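Local atomic coordinates of oxaloacetate acetyl hydrolase (Cryphonectria parasitica, PDB entry 3LYE), a protein that belongs to the phosphoenolpyruvate phosphomutase family of TIM-barrel proteins and is probably an enzyme, here with calcium ions bound. Residues Ala69-Ala78 against Leu91-Tyr99; Val105-Ile113 against Ala152-Phe163. All coordinates share one frame; numbering follows the deposited sequence.

Interaction 1: Ala69-Ala78 against Leu91-Tyr99. With CA (calcium ion), chain B.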
loop_
_atom_site.group_PDB
_atom_site.type_symbol
_atom_site.label_atom_id
_atom_site.label_comp_id
_atom_site.label_asym_id
_atom_site.label_seq_id
_atom_site.Cartn_x
_atom_site.Cartn_y
_atom_site.Cartn_z
ATOM N N ALA A 69 -2.126 -10.695 -8.802
ATOM C CA ALA A 69 -1.157 -9.689 -8.393
ATOM C C ALA A 69 -0.998 -8.714 -9.579
ATOM O O ALA A 69 -0.883 -9.152 -10.734
ATOM C CB ALA A 69 0.161 -10.315 -8.058
ATOM N N GLN A 70 -0.975 -7.421 -9.282
ATOM C CA GLN A 70 -0.799 -6.388 -10.308
ATOM C C GLN A 70 0.482 -5.621 -9.998
ATOM O O GLN A 70 1.283 -6.034 -9.128
ATOM C CB GLN A 70 -2.035 -5.501 -10.437
ATOM C CG GLN A 70 -3.284 -6.341 -10.711
ATOM C CD GLN A 70 -4.485 -5.567 -11.151
ATOM O OE1 GLN A 70 -5.116 -5.867 -12.166
ATOM N NE2 GLN A 70 -4.866 -4.647 -10.371
ATOM N N LEU A 71 0.711 -4.519 -10.683
ATOM C CA LEU A 71 1.946 -3.783 -10.473
ATOM C C LEU A 71 2.227 -3.417 -9.032
ATOM O O LEU A 71 3.343 -3.611 -8.561
ATOM C CB LEU A 71 2.024 -2.530 -11.352
ATOM C CG LEU A 71 3.259 -1.653 -11.115
ATOM C CD1 LEU A 71 4.515 -2.431 -11.357
ATOM C CD2 LEU A 71 3.177 -0.426 -12.005
ATOM N N HIS A 72 1.240 -2.915 -8.308
ATOM C CA HIS A 72 1.489 -2.518 -6.954
ATOM C C HIS A 72 2.034 -3.648 -6.103
ATOM O O HIS A 72 2.986 -3.461 -5.340
ATOM C CB HIS A 72 0.201 -1.943 -6.298
ATOM C CG HIS A 72 0.284 -1.826 -4.802
ATOM N ND1 HIS A 72 -0.116 -2.833 -3.948
ATOM C CD2 HIS A 72 0.757 -0.834 -4.013
ATOM C CE1 HIS A 72 0.095 -2.457 -2.699
ATOM N NE2 HIS A 72 0.615 -1.242 -2.712
ATOM N N ASP A 73 1.410 -4.811 -6.192
ATOM C CA ASP A 73 1.846 -5.956 -5.409
ATOM C C ASP A 73 3.251 -6.422 -5.722
ATOM O O ASP A 73 4.054 -6.758 -4.860
ATOM C CB ASP A 73 0.882 -7.119 -5.636
ATOM C CG ASP A 73 -0.560 -6.708 -5.460
ATOM O OD1 ASP A 73 -0.955 -6.520 -4.307
ATOM O OD2 ASP A 73 -1.302 -6.646 -6.473
ATOM N N MET A 74 3.508 -6.480 -7.015
ATOM C CA MET A 74 4.817 -6.918 -7.486
ATOM C C MET A 74 5.924 -5.952 -7.162
ATOM O O MET A 74 6.973 -6.355 -6.672
ATOM C CB MET A 74 4.735 -7.230 -8.985
ATOM C CG MET A 74 3.795 -8.378 -9.307
ATOM S SD MET A 74 4.273 -9.993 -8.672
ATOM C CE MET A 74 5.664 -10.321 -9.762
ATOM N N ARG A 75 5.685 -4.676 -7.394
ATOM C CA ARG A 75 6.700 -3.700 -7.087
ATOM C C ARG A 75 6.918 -3.644 -5.580
ATOM O O ARG A 75 8.045 -3.544 -5.129
ATOM C CB ARG A 75 6.310 -2.314 -7.603
ATOM C CG ARG A 75 7.408 -1.298 -7.361
ATOM C CD ARG A 75 6.986 0.079 -7.026
ATOM N NE ARG A 75 8.169 0.885 -6.690
ATOM C CZ ARG A 75 8.135 2.141 -6.262
ATOM N NH1 ARG A 75 9.252 2.810 -5.941
ATOM N NH2 ARG A 75 6.967 2.744 -6.158
ATOM N N ASP A 76 5.850 -3.688 -4.794
ATOM C CA ASP A 76 6.062 -3.620 -3.357
ATOM C C ASP A 76 6.898 -4.768 -2.846
ATOM O O ASP A 76 7.780 -4.579 -2.006
ATOM C CB ASP A 76 4.736 -3.561 -2.614
ATOM C CG ASP A 76 4.131 -2.163 -2.634
ATOM O OD1 ASP A 76 3.061 -1.990 -2.023
ATOM O OD2 ASP A 76 4.730 -1.253 -3.260
ATOM N N ASN A 77 6.643 -5.983 -3.322
ATOM C CA ASN A 77 7.422 -7.117 -2.847
ATOM C C ASN A 77 8.855 -7.037 -3.344
ATOM O O ASN A 77 9.780 -7.348 -2.607
ATOM C CB ASN A 77 6.746 -8.420 -3.258
ATOM C CG ASN A 77 6.987 -9.556 -2.287
ATOM O OD1 ASN A 77 7.069 -9.352 -1.079
ATOM N ND2 ASN A 77 7.045 -10.756 -2.806
ATOM N N ALA A 78 9.053 -6.617 -4.578
ATOM C CA ALA A 78 10.395 -6.525 -5.127
ATOM C C ALA A 78 11.205 -5.427 -4.465
ATOM O O ALA A 78 12.371 -5.597 -4.223
ATOM C CB ALA A 78 10.341 -6.338 -6.648
ATOM N N LEU A 91 18.532 -8.748 -7.541
ATOM C CA LEU A 91 17.254 -9.375 -7.631
ATOM C C LEU A 91 16.654 -9.340 -9.057
ATOM O O LEU A 91 16.580 -8.268 -9.665
ATOM C CB LEU A 91 16.214 -8.629 -6.732
ATOM C CG LEU A 91 14.814 -9.278 -6.726
ATOM C CD1 LEU A 91 14.810 -10.687 -6.134
ATOM C CD2 LEU A 91 13.805 -8.354 -6.030
ATOM N N ILE A 92 16.341 -10.520 -9.596
ATOM C CA ILE A 92 15.636 -10.632 -10.858
ATOM C C ILE A 92 14.171 -10.843 -10.414
ATOM O O ILE A 92 13.928 -11.705 -9.548
ATOM C CB ILE A 92 16.073 -11.806 -11.713
ATOM C CG1 ILE A 92 17.506 -11.570 -12.184
ATOM C CG2 ILE A 92 15.121 -11.974 -12.914
ATOM C CD1 ILE A 92 18.120 -12.753 -12.895
ATOM N N ALA A 93 13.211 -10.101 -10.973
ATOM C CA ALA A 93 11.823 -10.253 -10.615
ATOM C C ALA A 93 10.939 -10.506 -11.809
ATOM O O ALA A 93 11.191 -10.016 -12.900
ATOM C CB ALA A 93 11.314 -9.007 -9.916
ATOM N N ASP A 94 9.927 -11.336 -11.600
ATOM C CA ASP A 94 8.939 -11.565 -12.624
ATOM C C ASP A 94 8.213 -10.235 -12.863
ATOM O O ASP A 94 7.951 -9.510 -11.886
ATOM C CB ASP A 94 7.914 -12.560 -12.034
ATOM C CG ASP A 94 6.855 -13.048 -13.000
ATOM O OD1 ASP A 94 6.802 -12.589 -14.161
ATOM O OD2 ASP A 94 6.068 -13.938 -12.556
ATOM N N MET A 95 7.993 -9.856 -14.124
ATOM C CA MET A 95 7.202 -8.675 -14.431
ATOM C C MET A 95 5.997 -9.076 -15.317
ATOM O O MET A 95 5.338 -8.241 -15.920
ATOM C CB MET A 95 7.952 -7.458 -14.956
ATOM C CG MET A 95 8.549 -7.611 -16.328
ATOM S SD MET A 95 9.217 -6.062 -17.000
ATOM C CE MET A 95 7.699 -5.266 -17.487
ATOM N N ASP A 96 5.746 -10.385 -15.401
ATOM C CA ASP A 96 4.606 -10.895 -16.139
ATOM C C ASP A 96 4.524 -10.270 -17.549
ATOM O O ASP A 96 5.491 -10.408 -18.299
ATOM C CB ASP A 96 3.353 -10.693 -15.279
ATOM C CG ASP A 96 3.407 -11.490 -14.017
ATOM O OD1 ASP A 96 3.244 -12.698 -14.117
ATOM O OD2 ASP A 96 3.670 -10.926 -12.945
ATOM N N THR A 97 3.394 -9.671 -17.909
ATOM C CA THR A 97 3.245 -9.062 -19.204
ATOM C C THR A 97 3.352 -7.520 -19.109
ATOM O O THR A 97 3.139 -6.808 -20.097
ATOM C CB THR A 97 1.910 -9.385 -19.854
ATOM O OG1 THR A 97 0.896 -8.789 -19.073
ATOM C CG2 THR A 97 1.618 -10.882 -19.939
ATOM N N GLY A 98 3.745 -7.001 -17.948
ATOM C CA GLY A 98 3.846 -5.569 -17.794
ATOM C C GLY A 98 2.602 -4.918 -17.234
ATOM O O GLY A 98 2.553 -3.705 -17.129
ATOM N N TYR A 99 1.576 -5.714 -16.957
ATOM C CA TYR A 99 0.346 -5.240 -16.317
ATOM C C TYR A 99 -0.539 -4.291 -17.076
ATOM O O TYR A 99 -1.338 -3.594 -16.492
ATOM C CB TYR A 99 0.688 -4.697 -14.876
ATOM C CG TYR A 99 1.613 -5.654 -14.155
ATOM C CD1 TYR A 99 2.928 -5.340 -13.932
ATOM C CD2 TYR A 99 1.182 -6.937 -13.799
ATOM C CE1 TYR A 99 3.819 -6.252 -13.377
ATOM C CE2 TYR A 99 2.068 -7.853 -13.232
ATOM C CZ TYR A 99 3.386 -7.505 -13.059
ATOM O OH TYR A 99 4.296 -8.392 -12.585
HETATM CA CA CA B . 4.101 -14.891 -13.760
HETATM O O HOH W 1 5.748 -14.690 -15.451
HETATM O O HOH W 2 2.823 -15.185 -15.848
HETATM O O HOH W 3 2.991 -14.701 -11.728
HETATM O O HOH W 4 2.562 -16.900 -13.803
HETATM O O HOH W 5 5.431 -16.271 -13.216
#

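Interaction 2: Val105-Ile113 against Ala152-Phe163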
loop_
_atom_site.group_PDB
_atom_site.type_symbol
_atom_site.label_atom_id
_atom_site.label_comp_id
_atom_site.label_asym_id
_atom_site.label_seq_id
_atom_site.Cartn_x
_atom_site.Cartn_y
_atom_site.Cartn_z
ATOM N N VAL A 105 3.740 -1.167 -19.237
ATOM C CA VAL A 105 5.000 -1.891 -19.328
ATOM C C VAL A 105 6.116 -0.941 -18.899
ATOM O O VAL A 105 6.996 -1.272 -18.131
ATOM C CB VAL A 105 5.247 -2.422 -20.724
ATOM C CG1 VAL A 105 6.639 -3.002 -20.825
ATOM C CG2 VAL A 105 4.182 -3.448 -21.114
ATOM N N ALA A 106 6.103 0.255 -19.485
ATOM C CA ALA A 106 7.091 1.273 -19.165
ATOM C C ALA A 106 7.052 1.654 -17.690
ATOM O O ALA A 106 8.091 1.759 -17.045
ATOM C CB ALA A 106 6.869 2.504 -20.027
ATOM N N ARG A 107 5.855 1.855 -17.151
ATOM C CA ARG A 107 5.707 2.202 -15.737
ATOM C C ARG A 107 6.316 1.113 -14.857
ATOM O O ARG A 107 6.987 1.397 -13.906
ATOM C CB ARG A 107 4.226 2.381 -15.419
ATOM C CG ARG A 107 3.989 2.822 -13.987
ATOM C CD ARG A 107 2.522 3.199 -13.814
ATOM N NE ARG A 107 2.192 3.579 -12.440
ATOM C CZ ARG A 107 2.453 4.776 -11.920
ATOM N NH1 ARG A 107 3.004 5.724 -12.653
ATOM N NH2 ARG A 107 2.171 5.012 -10.643
ATOM N N THR A 108 6.063 -0.141 -15.210
ATOM C CA THR A 108 6.576 -1.270 -14.458
ATOM C C THR A 108 8.104 -1.274 -14.465
ATOM O O THR A 108 8.735 -1.408 -13.425
ATOM C CB THR A 108 6.020 -2.594 -15.033
ATOM O OG1 THR A 108 4.585 -2.627 -14.895
ATOM C CG2 THR A 108 6.608 -3.784 -14.299
ATOM N N VAL A 109 8.705 -1.128 -15.650
ATOM C CA VAL A 109 10.140 -1.125 -15.733
ATOM C C VAL A 109 10.704 0.052 -14.932
ATOM O O VAL A 109 11.681 -0.118 -14.218
ATOM C CB VAL A 109 10.614 -1.131 -17.223
ATOM C CG1 VAL A 109 12.140 -0.944 -17.281
ATOM C CG2 VAL A 109 10.196 -2.431 -17.888
ATOM N N GLU A 110 10.105 1.235 -15.076
ATOM C CA GLU A 110 10.594 2.398 -14.357
ATOM C C GLU A 110 10.531 2.154 -12.858
ATOM O O GLU A 110 11.466 2.490 -12.141
ATOM C CB GLU A 110 9.735 3.569 -14.761
ATOM C CG GLU A 110 9.984 4.853 -14.030
ATOM C CD GLU A 110 9.032 5.925 -14.516
ATOM O OE1 GLU A 110 7.850 5.584 -14.825
ATOM O OE2 GLU A 110 9.461 7.081 -14.591
ATOM N N HIS A 111 9.405 1.638 -12.363
ATOM C CA HIS A 111 9.240 1.380 -10.934
ATOM C C HIS A 111 10.227 0.321 -10.419
ATOM O O HIS A 111 10.798 0.456 -9.346
ATOM C CB HIS A 111 7.794 1.020 -10.620
ATOM C CG HIS A 111 6.884 2.206 -10.638
ATOM N ND1 HIS A 111 5.967 2.454 -9.651
ATOM C CD2 HIS A 111 6.765 3.225 -11.519
ATOM C CE1 HIS A 111 5.332 3.583 -9.907
ATOM N NE2 HIS A 111 5.819 4.089 -11.019
ATOM N N TYR A 112 10.438 -0.716 -11.213
ATOM C CA TYR A 112 11.384 -1.761 -10.841
ATOM C C TYR A 112 12.782 -1.129 -10.771
ATOM O O TYR A 112 13.545 -1.362 -9.823
ATOM C CB TYR A 112 11.361 -2.936 -11.813
ATOM C CG TYR A 112 10.311 -3.995 -11.549
ATOM C CD1 TYR A 112 9.095 -3.692 -10.915
ATOM C CD2 TYR A 112 10.521 -5.281 -11.983
ATOM C CE1 TYR A 112 8.144 -4.676 -10.723
ATOM C CE2 TYR A 112 9.586 -6.258 -11.795
ATOM C CZ TYR A 112 8.394 -5.952 -11.148
ATOM O OH TYR A 112 7.445 -6.944 -10.973
ATOM N N ILE A 113 13.142 -0.355 -11.779
ATOM C CA ILE A 113 14.450 0.286 -11.784
ATOM C C ILE A 113 14.657 1.175 -10.552
ATOM O O ILE A 113 15.697 1.101 -9.886
ATOM C CB ILE A 113 14.660 1.081 -13.094
ATOM C CG1 ILE A 113 14.954 0.093 -14.236
ATOM C CG2 ILE A 113 15.799 2.103 -13.012
ATOM C CD1 ILE A 113 14.916 0.712 -15.610
ATOM N N ALA A 152 9.652 -1.600 -22.831
ATOM C CA ALA A 152 10.550 -1.908 -21.746
ATOM C C ALA A 152 11.979 -1.441 -22.011
ATOM O O ALA A 152 12.591 -0.792 -21.153
ATOM C CB ALA A 152 10.500 -3.391 -21.440
ATOM N N VAL A 153 12.516 -1.742 -23.185
ATOM C CA VAL A 153 13.856 -1.360 -23.555
ATOM C C VAL A 153 13.978 0.158 -23.615
ATOM O O VAL A 153 14.952 0.730 -23.123
ATOM C CB VAL A 153 14.259 -2.010 -24.880
ATOM C CG1 VAL A 153 15.569 -1.426 -25.405
ATOM C CG2 VAL A 153 14.409 -3.481 -24.708
ATOM N N ALA A 154 13.014 0.827 -24.227
ATOM C CA ALA A 154 13.096 2.282 -24.302
ATOM C C ALA A 154 13.162 2.888 -22.912
ATOM O O ALA A 154 13.841 3.911 -22.715
ATOM C CB ALA A 154 11.927 2.863 -25.077
ATOM N N THR A 155 12.408 2.317 -21.973
ATOM C CA THR A 155 12.419 2.832 -20.616
ATOM C C THR A 155 13.768 2.674 -19.935
ATOM O O THR A 155 14.281 3.632 -19.335
ATOM C CB THR A 155 11.355 2.146 -19.761
ATOM O OG1 THR A 155 10.068 2.376 -20.321
ATOM C CG2 THR A 155 11.337 2.679 -18.321
ATOM N N LYS A 156 14.343 1.487 -20.026
ATOM C CA LYS A 156 15.637 1.265 -19.392
ATOM C C LYS A 156 16.684 2.194 -19.992
ATOM O O LYS A 156 17.540 2.704 -19.276
ATOM C CB LYS A 156 16.029 -0.206 -19.369
ATOM C CG LYS A 156 16.569 -0.808 -20.590
ATOM C CD LYS A 156 16.493 -2.345 -20.613
ATOM C CE LYS A 156 17.211 -3.004 -21.804
ATOM N NZ LYS A 156 18.722 -3.172 -21.671
ATOM N N ARG A 157 16.603 2.453 -21.298
ATOM C CA ARG A 157 17.541 3.358 -21.948
ATOM C C ARG A 157 17.327 4.812 -21.508
ATOM O O ARG A 157 18.302 5.534 -21.203
ATOM C CB ARG A 157 17.389 3.246 -23.453
ATOM C CG ARG A 157 18.002 1.981 -23.978
ATOM C CD ARG A 157 17.810 1.798 -25.499
ATOM N NE ARG A 157 18.105 3.018 -26.285
ATOM C CZ ARG A 157 19.316 3.444 -26.629
ATOM N NH1 ARG A 157 19.443 4.577 -27.307
ATOM N NH2 ARG A 157 20.400 2.752 -26.307
ATOM N N ARG A 158 16.073 5.263 -21.441
ATOM C CA ARG A 158 15.752 6.640 -21.033
ATOM C C ARG A 158 16.251 6.905 -19.617
ATOM O O ARG A 158 16.725 8.005 -19.295
ATOM C CB ARG A 158 14.238 6.798 -21.140
ATOM C CG ARG A 158 13.605 8.064 -20.745
ATOM C CD ARG A 158 12.166 8.109 -21.379
ATOM N NE ARG A 158 11.263 7.091 -20.814
ATOM C CZ ARG A 158 10.652 6.056 -21.429
ATOM N NH1 ARG A 158 10.764 5.754 -22.719
ATOM N NH2 ARG A 158 9.862 5.287 -20.692
ATOM N N LEU A 159 16.198 5.884 -18.778
ATOM C CA LEU A 159 16.640 6.001 -17.380
ATOM C C LEU A 159 18.128 5.726 -17.186
ATOM O O LEU A 159 18.585 5.665 -16.043
ATOM C CB LEU A 159 15.794 5.092 -16.493
ATOM C CG LEU A 159 14.327 5.479 -16.535
ATOM C CD1 LEU A 159 13.487 4.525 -15.680
ATOM C CD2 LEU A 159 14.045 6.887 -16.116
ATOM N N ARG A 160 18.855 5.451 -18.273
ATOM C CA ARG A 160 20.293 5.201 -18.198
ATOM C C ARG A 160 20.638 4.118 -17.193
ATOM O O ARG A 160 21.610 4.194 -16.467
ATOM C CB ARG A 160 20.985 6.548 -17.910
ATOM C CG ARG A 160 20.657 7.479 -19.110
ATOM C CD ARG A 160 21.214 8.889 -19.145
ATOM N NE ARG A 160 22.203 9.219 -18.149
ATOM C CZ ARG A 160 22.331 10.437 -17.626
ATOM N NH1 ARG A 160 23.277 10.665 -16.710
ATOM N NH2 ARG A 160 21.499 11.412 -18.008
ATOM N N SER A 161 19.863 3.051 -17.259
ATOM C CA SER A 161 20.016 1.935 -16.353
ATOM C C SER A 161 20.632 0.688 -16.960
ATOM O O SER A 161 20.470 0.428 -18.140
ATOM C CB SER A 161 18.615 1.576 -15.844
ATOM O OG SER A 161 18.572 0.389 -15.087
ATOM N N ASP A 162 21.329 -0.071 -16.126
ATOM C CA ASP A 162 21.950 -1.321 -16.509
ATOM C C ASP A 162 20.962 -2.493 -16.374
ATOM O O ASP A 162 21.339 -3.628 -16.583
ATOM C CB ASP A 162 23.152 -1.617 -15.633
ATOM C CG ASP A 162 24.411 -0.942 -16.113
ATOM O OD1 ASP A 162 25.373 -0.959 -15.356
ATOM O OD2 ASP A 162 24.455 -0.429 -17.234
ATOM N N PHE A 163 19.708 -2.181 -16.046
ATOM C CA PHE A 163 18.631 -3.184 -15.870
ATOM C C PHE A 163 18.726 -4.277 -16.940
ATOM O O PHE A 163 18.783 -3.973 -18.122
ATOM C CB PHE A 163 17.282 -2.464 -15.967
ATOM C CG PHE A 163 16.084 -3.267 -15.513
ATOM C CD1 PHE A 163 15.183 -3.759 -16.449
ATOM C CD2 PHE A 163 15.818 -3.459 -14.178
ATOM C CE1 PHE A 163 14.056 -4.438 -16.060
ATOM C CE2 PHE A 163 14.670 -4.117 -13.799
ATOM C CZ PHE A 163 13.801 -4.577 -14.735
#

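Interaction 1: Ala69-Ala78 against Leu91-Tyr99
With CG of Tyr-99 set anti to its carbonyl carbon (chi1 -45°), the phenol ring lies against the start of helix 71-78, while Met-74, bent at both chi2 and chi3 (-65° and -72°), brings its methyl to the end of strand 91-94. The ring takes the first turn of the helix on one face: Leu-71 N stands 3.8 Å above its plane, offset toward the rim, with the carbonyl carbon of Gln-70 over the same face. Leu-71 crosses the tyrosine at about a right angle, its CB 3.9 Å from Tyr-99 CD1. Gln-70 is the N-cap residue here, and its backbone N donates to Asp-73 OD2. Beyond the ring, at the hydroxyl, Met-74 CG comes to 3.3 Å from Tyr-99 OH, and Met-74 CE reaches the backbone O of Asp-94. This helix and strand belong to a TIM-barrel fold, the helix packing on the outside of the parallel strands and running nearly antiparallel to strand 91-94; at the far end Ala-78 CB settles 4.1 Å from Leu-91 CD2. Where the strand runs out, the chain makes a type II' turn from Met-95 to Gly-98 and builds a calcium site. Asp-94 OD2 and Asp-96 OD1 bind the calcium ion at 2.5 and 2.4 Å, and five waters complete its shell. The remaining carboxylate oxygens brace the pair: Asp-94 OD1 accepts from Asp-96 N in an Asx turn, and Asp-96 OD2 offers its anti lone pair to Tyr-99 OH at 2.6 Å.

Interaction 2: Val105-Ile113 against Ala152-Phe163
Ile-113 and Phe-163 make one of the tightest apolar meetings between these two segments, Ile-113 CG1 lying 3.7 Å from Phe-163 CD2 as the side chains cross obliquely. The contact joins two neighbouring outer helices of the TIM barrel, 102-114 and 142-158, whose segments here pack at -39° with axes 8.5 Å apart; Phe-163 lies beyond the second helix, just before strand 164-169. Besides Ile-113, the phenylalanine ring meets Val-109 CG1 and Tyr-112 CB, both obliquely, and its CZ lies at the edge of the Tyr-112 ring. Val-109 spreads its two methyls over the partner helix: CG1, anti to the backbone N (chi1 173°), goes to Thr-155 CG2, and CG2 lies 3.7 Å from Ala-152 CB. The small residues probably let the backbones come close at this end, with the CA atoms of Ala-106 and Ala-152 5.4 Å apart. Thr-155 points its methyl at Glu-110, whose aliphatic CG in turn rests 3.9 Å from Leu-159 CD1, the two side chains crossing at about a right angle. Thr-155 OG1, packed against Ala-106 CB, is hydrogen-bonded to Ala-151 O. Lys-156 also touches Ile-113 CD1 through its CB, while its NZ, farther out, forms a salt bridge with Asp-193. On the outer side, Val-294 of another subunit packs on Ala-106 and Arg-158. A Schellman motif with positive phi at Arg-160 ends helix 142-158 and turns the chain back toward Ile-113. There Ser-161 OG, 3.7 Å from Ile-113 CD1, closes an ST turn by accepting from Phe-163 N at 3.0 Å.

Overall arrangement
Helix 102-114 follows strand 91-94 in the chain and joins the two contacts, whose centres are about 13 Å apart. Through Thr-108 and Tyr-112 it meets interaction 1: Tyr-112 OH is 2.8 Å from Asp-94 O, a probable hydrogen bond, and packs on Met-74 CB as well. One turn earlier, Thr-108 OG1 lies 3.2 Å from Gly-98 O, probably bonded to it, and also touches the Tyr-99 ring. Interaction 2 uses mainly Ala-106, Val-109, Glu-110 and Ile-113 of the same helix, and Tyr-112 takes part in both, its CB against Phe-163. Calcium belongs to interaction 1; Tyr-112, tied to the metal ligand Asp-94, is about 9 Å from the ion at its nearest side-chain atom.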